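Local coordinates for lipoprotein (Mycoplasma mycoides subsp. capri, PDB 7ADK) that probably acts as a PA-clan serine protease that cleaves host immunoglobulins, at residues Ala278-Ala284 / Leu467-Val473; Ala338-Gln342 / Ser359-Pro363. All coordinates share one frame; numbering follows the deposited sequence.

Interaction 1. Residues Ala278-Ala284 / Leu467-Val473; sequences AKTVGLA and LNSEVKV
Leu283 lays its side chain against the turn that follows strand 461-467. Its chi1 of 164° turns CG away from the backbone N and toward that turn, where CD1 comes to 3.7 Å from Val471 CB and CD2 to 3.6 Å from Ser469 CA. Nearer the backbone, Leu283 CB rests 3.9 Å from Leu467 CD2. Leu283 CD1 also lies 3.4 Å from Asn468 O, and the leucine thus touches three of the four residues of the type I turn Asn468-Val471.

The polar link comes from Lys279. Its chain bends at chi2 and runs out to the carbonyl oxygens of the turn, with Lys279 CD 3.6 Å from Val471 O and NZ donating a hydrogen bond to Ser469 O at 2.9 Å. The donor sits 18° from the carbonyl plane. Further along, Val473 CG1 approaches Ala278 O.

The turn has its own supports: Val471 N bonds to Asn468 O, and Ser469 OG donates to Glu470 OE2. Beyond it, Asn584 bonds to Leu467 O and Ser469 N, and Lys581 forms a salt bridge with Glu470. The contact thus joins the loop entering strand 289-293 to the turn leaving 461-467, beside the antiparallel sheet in which 289-293 lies between 421-433 and 461-467, consistent with a PA-clan peptidase barrel.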
loop_
_atom_site.group_PDB
_atom_site.type_symbol
_atom_site.label_atom_id
_atom_site.label_comp_id
_atom_site.label_asym_id
_atom_site.label_seq_id
_atom_site.Cartn_x
_atom_site.Cartn_y
_atom_site.Cartn_z
ATOM N N ALA B 278 -7.897 -15.814 -10.742
ATOM C CA ALA B 278 -6.724 -15.432 -11.511
ATOM C C ALA B 278 -5.902 -16.676 -11.796
ATOM O O ALA B 278 -5.943 -17.624 -11.034
ATOM C CB ALA B 278 -5.933 -14.387 -10.750
ATOM N N LYS B 279 -5.152 -16.647 -12.894
ATOM C CA LYS B 279 -4.780 -17.835 -13.683
ATOM C C LYS B 279 -5.986 -18.312 -14.537
ATOM O O LYS B 279 -5.790 -19.071 -15.483
ATOM C CB LYS B 279 -4.055 -18.893 -12.824
ATOM C CG LYS B 279 -3.211 -19.931 -13.586
ATOM C CD LYS B 279 -1.925 -19.366 -14.199
ATOM C CE LYS B 279 -1.083 -20.489 -14.797
ATOM N NZ LYS B 279 0.281 -20.045 -15.156
ATOM N N THR B 280 -7.178 -17.723 -14.313
ATOM C CA THR B 280 -8.313 -17.674 -15.237
ATOM C C THR B 280 -8.849 -16.255 -15.489
ATOM O O THR B 280 -8.875 -15.855 -16.636
ATOM C CB THR B 280 -9.440 -18.612 -14.800
ATOM O OG1 THR B 280 -8.939 -19.909 -14.578
ATOM C CG2 THR B 280 -10.523 -18.710 -15.861
ATOM N N VAL B 281 -9.302 -15.486 -14.491
ATOM C CA VAL B 281 -10.154 -14.287 -14.748
ATOM C C VAL B 281 -9.446 -12.931 -14.758
ATOM O O VAL B 281 -9.575 -12.184 -15.720
ATOM C CB VAL B 281 -11.394 -14.292 -13.829
ATOM C CG1 VAL B 281 -12.123 -12.955 -13.719
ATOM C CG2 VAL B 281 -12.367 -15.354 -14.339
ATOM N N GLY B 282 -8.768 -12.540 -13.688
ATOM C CA GLY B 282 -8.138 -11.221 -13.551
ATOM C C GLY B 282 -6.735 -11.119 -14.105
ATOM O O GLY B 282 -6.088 -10.082 -14.091
ATOM N N LEU B 283 -6.267 -12.249 -14.579
ATOM C CA LEU B 283 -5.000 -12.520 -15.216
ATOM C C LEU B 283 -5.357 -13.221 -16.512
ATOM O O LEU B 283 -6.326 -13.967 -16.562
ATOM C CB LEU B 283 -4.168 -13.375 -14.249
ATOM C CG LEU B 283 -2.943 -14.114 -14.802
ATOM C CD1 LEU B 283 -2.154 -14.675 -13.621
ATOM C CD2 LEU B 283 -3.321 -15.283 -15.712
ATOM N N ALA B 284 -4.601 -12.973 -17.559
ATOM C CA ALA B 284 -4.937 -13.409 -18.910
ATOM C C ALA B 284 -6.199 -12.826 -19.564
ATOM O O ALA B 284 -6.142 -12.572 -20.753
ATOM C CB ALA B 284 -4.838 -14.915 -19.056
ATOM N N LEU B 467 -1.703 -8.182 -15.799
ATOM C CA LEU B 467 -1.036 -9.229 -15.019
ATOM C C LEU B 467 -0.591 -10.359 -15.952
ATOM O O LEU B 467 -1.412 -10.833 -16.740
ATOM C CB LEU B 467 -2.062 -9.674 -13.962
ATOM C CG LEU B 467 -1.579 -10.599 -12.844
ATOM C CD1 LEU B 467 -0.356 -10.053 -12.120
ATOM C CD2 LEU B 467 -2.676 -10.738 -11.792
ATOM N N ASN B 468 0.686 -10.744 -15.943
ATOM C CA ASN B 468 1.165 -11.766 -16.868
ATOM C C ASN B 468 0.720 -13.176 -16.470
ATOM O O ASN B 468 0.602 -13.507 -15.292
ATOM C CB ASN B 468 2.658 -11.647 -17.240
ATOM C CG ASN B 468 3.685 -11.358 -16.170
ATOM O OD1 ASN B 468 3.807 -12.048 -15.175
ATOM N ND2 ASN B 468 4.524 -10.379 -16.374
ATOM N N SER B 469 0.462 -14.011 -17.475
ATOM C CA SER B 469 -0.058 -15.370 -17.333
ATOM C C SER B 469 0.801 -16.307 -16.478
ATOM O O SER B 469 0.312 -17.286 -15.927
ATOM C CB SER B 469 -0.255 -15.953 -18.725
ATOM O OG SER B 469 0.966 -16.256 -19.355
ATOM N N GLU B 470 2.080 -15.998 -16.352
ATOM C CA GLU B 470 3.109 -16.736 -15.634
ATOM C C GLU B 470 2.898 -16.794 -14.109
ATOM O O GLU B 470 3.396 -17.713 -13.460
ATOM C CB GLU B 470 4.457 -16.082 -15.982
ATOM C CG GLU B 470 4.857 -16.178 -17.465
ATOM C CD GLU B 470 4.366 -15.024 -18.361
ATOM O OE1 GLU B 470 5.197 -14.182 -18.760
ATOM O OE2 GLU B 470 3.166 -14.959 -18.702
ATOM N N VAL B 471 2.133 -15.849 -13.555
ATOM C CA VAL B 471 1.847 -15.627 -12.120
ATOM C C VAL B 471 1.026 -16.740 -11.451
ATOM O O VAL B 471 0.284 -17.461 -12.109
ATOM C CB VAL B 471 1.121 -14.278 -12.011
ATOM C CG1 VAL B 471 0.422 -13.949 -10.703
ATOM C CG2 VAL B 471 2.082 -13.132 -12.281
ATOM N N LYS B 472 1.121 -16.867 -10.119
ATOM C CA LYS B 472 0.560 -17.973 -9.317
ATOM C C LYS B 472 -0.432 -17.501 -8.244
ATOM O O LYS B 472 -0.295 -16.423 -7.671
ATOM C CB LYS B 472 1.705 -18.797 -8.702
ATOM C CG LYS B 472 2.524 -19.517 -9.779
ATOM C CD LYS B 472 3.726 -20.255 -9.201
ATOM C CE LYS B 472 4.550 -20.838 -10.354
ATOM N NZ LYS B 472 5.883 -21.289 -9.905
ATOM N N VAL B 473 -1.446 -18.322 -7.978
ATOM C CA VAL B 473 -2.504 -18.051 -6.989
ATOM C C VAL B 473 -1.963 -18.045 -5.559
ATOM O O VAL B 473 -0.937 -18.649 -5.254
ATOM C CB VAL B 473 -3.698 -19.014 -7.134
ATOM C CG1 VAL B 473 -4.308 -18.917 -8.524
ATOM C CG2 VAL B 473 -3.362 -20.472 -6.849
#

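Interaction 2. Residues Ala338-Gln342 / Ser359-Pro363; sequences AQLTQ and SQTQP
Four glutamines, Gln339 and Gln342 from helix 329-345 and Gln360 and Gln362 from the segment facing it, carry this contact, and hydrogen bonds between their amides dominate it. Gln342 OE1 accepts twice, from Gln360 NE2 at 2.8 Å and from Gln362 NE2 at 3.1 Å. The two donors arrive over opposite faces of its amide plane, and the bond from Gln362 is nearly straight, at 165°. Gln360 NE2 also donates to Gln339 OE1 at 2.9 Å, again from above the acceptor plane, with the two amides 84° apart; one NE2 therefore ties together side chains three residues apart on the helix.

A side-chain to backbone bond adds to these. Because the Gln342 chain is extended beyond CG (chi2 172°), its NE2 reaches Ser359 O at 3.0 Å, above that carbonyl plane. Ser359 O takes Gln362 N as well, on its other face.

Van der Waals contacts to the amides complete it: Ala338 CB lies 3.5 Å from Gln362 NE2, and Pro363 CG and CB border the amide nitrogen of Gln339.

Ser359 OG bonds to Arg356 O in the preceding connection. The contact bridges the two legs of a helical hairpin near its far end, where helix 329-345 has yet to finish and helix 361-375 is just starting its return, well away from the strands of the main body.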
loop_
_atom_site.group_PDB
_atom_site.type_symbol
_atom_site.label_atom_id
_atom_site.label_comp_id
_atom_site.label_asym_id
_atom_site.label_seq_id
_atom_site.Cartn_x
_atom_site.Cartn_y
_atom_site.Cartn_z
ATOM N N ALA B 338 -1.838 35.023 9.829
ATOM C CA ALA B 338 -0.737 35.851 9.342
ATOM C C ALA B 338 -0.301 36.888 10.390
ATOM O O ALA B 338 0.889 37.054 10.652
ATOM C CB ALA B 338 -1.171 36.502 8.031
ATOM N N GLN B 339 -1.264 37.518 11.065
ATOM C CA GLN B 339 -1.047 38.398 12.217
ATOM C C GLN B 339 -0.270 37.697 13.350
ATOM O O GLN B 339 0.664 38.292 13.879
ATOM C CB GLN B 339 -2.395 38.908 12.743
ATOM C CG GLN B 339 -3.145 39.866 11.801
ATOM C CD GLN B 339 -2.760 41.332 11.961
ATOM O OE1 GLN B 339 -1.724 41.702 12.490
ATOM N NE2 GLN B 339 -3.588 42.230 11.513
ATOM N N LEU B 340 -0.561 36.435 13.691
ATOM C CA LEU B 340 0.174 35.723 14.743
ATOM C C LEU B 340 1.659 35.482 14.398
ATOM O O LEU B 340 2.494 35.386 15.299
ATOM C CB LEU B 340 -0.583 34.438 15.107
ATOM C CG LEU B 340 0.034 33.616 16.255
ATOM C CD1 LEU B 340 0.220 34.408 17.539
ATOM C CD2 LEU B 340 -0.845 32.416 16.566
ATOM N N THR B 341 2.041 35.439 13.118
ATOM C CA THR B 341 3.471 35.485 12.755
ATOM C C THR B 341 4.079 36.847 13.116
ATOM O O THR B 341 5.074 36.922 13.830
ATOM C CB THR B 341 3.750 35.110 11.285
ATOM O OG1 THR B 341 3.417 36.135 10.386
ATOM C CG2 THR B 341 3.035 33.851 10.821
ATOM N N GLN B 342 3.442 37.945 12.706
ATOM C CA GLN B 342 3.950 39.301 12.932
ATOM C C GLN B 342 3.903 39.707 14.423
ATOM O O GLN B 342 4.805 40.399 14.888
ATOM C CB GLN B 342 3.211 40.277 11.999
ATOM C CG GLN B 342 3.602 40.032 10.528
ATOM C CD GLN B 342 2.792 40.806 9.498
ATOM O OE1 GLN B 342 1.618 41.078 9.638
ATOM N NE2 GLN B 342 3.382 41.191 8.400
ATOM N N SER B 359 5.337 45.507 6.174
ATOM C CA SER B 359 4.709 44.187 5.978
ATOM C C SER B 359 3.388 44.033 6.749
ATOM O O SER B 359 2.542 43.232 6.371
ATOM C CB SER B 359 5.686 43.060 6.326
ATOM O OG SER B 359 5.833 42.890 7.724
ATOM N N GLN B 360 3.131 44.853 7.772
ATOM C CA GLN B 360 1.801 45.025 8.365
ATOM C C GLN B 360 0.864 45.899 7.498
ATOM O O GLN B 360 -0.214 46.283 7.945
ATOM C CB GLN B 360 1.916 45.529 9.814
ATOM C CG GLN B 360 2.459 44.471 10.791
ATOM C CD GLN B 360 1.363 44.015 11.753
ATOM O OE1 GLN B 360 1.137 44.608 12.797
ATOM N NE2 GLN B 360 0.628 42.980 11.426
ATOM N N THR B 361 1.192 46.160 6.228
ATOM C CA THR B 361 0.177 46.483 5.202
ATOM C C THR B 361 -0.567 45.242 4.697
ATOM O O THR B 361 -1.559 45.397 3.990
ATOM C CB THR B 361 0.745 47.236 3.994
ATOM O OG1 THR B 361 1.737 46.479 3.343
ATOM C CG2 THR B 361 1.304 48.601 4.388
ATOM N N GLN B 362 -0.155 44.024 5.079
ATOM C CA GLN B 362 -0.878 42.798 4.735
ATOM C C GLN B 362 -2.347 42.775 5.216
ATOM O O GLN B 362 -3.184 42.380 4.402
ATOM C CB GLN B 362 -0.055 41.537 5.058
ATOM C CG GLN B 362 0.095 41.105 6.526
ATOM C CD GLN B 362 -1.084 40.331 7.118
ATOM O OE1 GLN B 362 -2.079 40.021 6.483
ATOM N NE2 GLN B 362 -1.027 40.019 8.386
ATOM N N PRO B 363 -2.741 43.297 6.406
ATOM C CA PRO B 363 -4.143 43.606 6.668
ATOM C C PRO B 363 -4.665 44.742 5.778
ATOM O O PRO B 363 -5.655 44.583 5.078
ATOM C CB PRO B 363 -4.246 43.930 8.161
ATOM C CG PRO B 363 -2.845 44.399 8.523
ATOM C CD PRO B 363 -1.973 43.538 7.621
#

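Interaction 1 and interaction 2 do not touch: their centres are 60 Å apart and their nearest atoms about 50 Å. Along the chain, interaction 2 is nested inside the loop that interaction 1 closes. After 278-284 the chain forms strand 289-293, runs through helices 299-313 and 317-322 to the hairpin of 329-345 and 361-375, and comes back by way of strands 421-433 and 442-447 to strand 461-467 and the turn beyond it. The hairpin is thus an excursion within the DUF31 peptidase region, inserted between strands 289-293 and 421-433 and projecting from the peptidase body, whereas interaction 1 joins loops at the sheet itself, about 23 Å from the chain's centre.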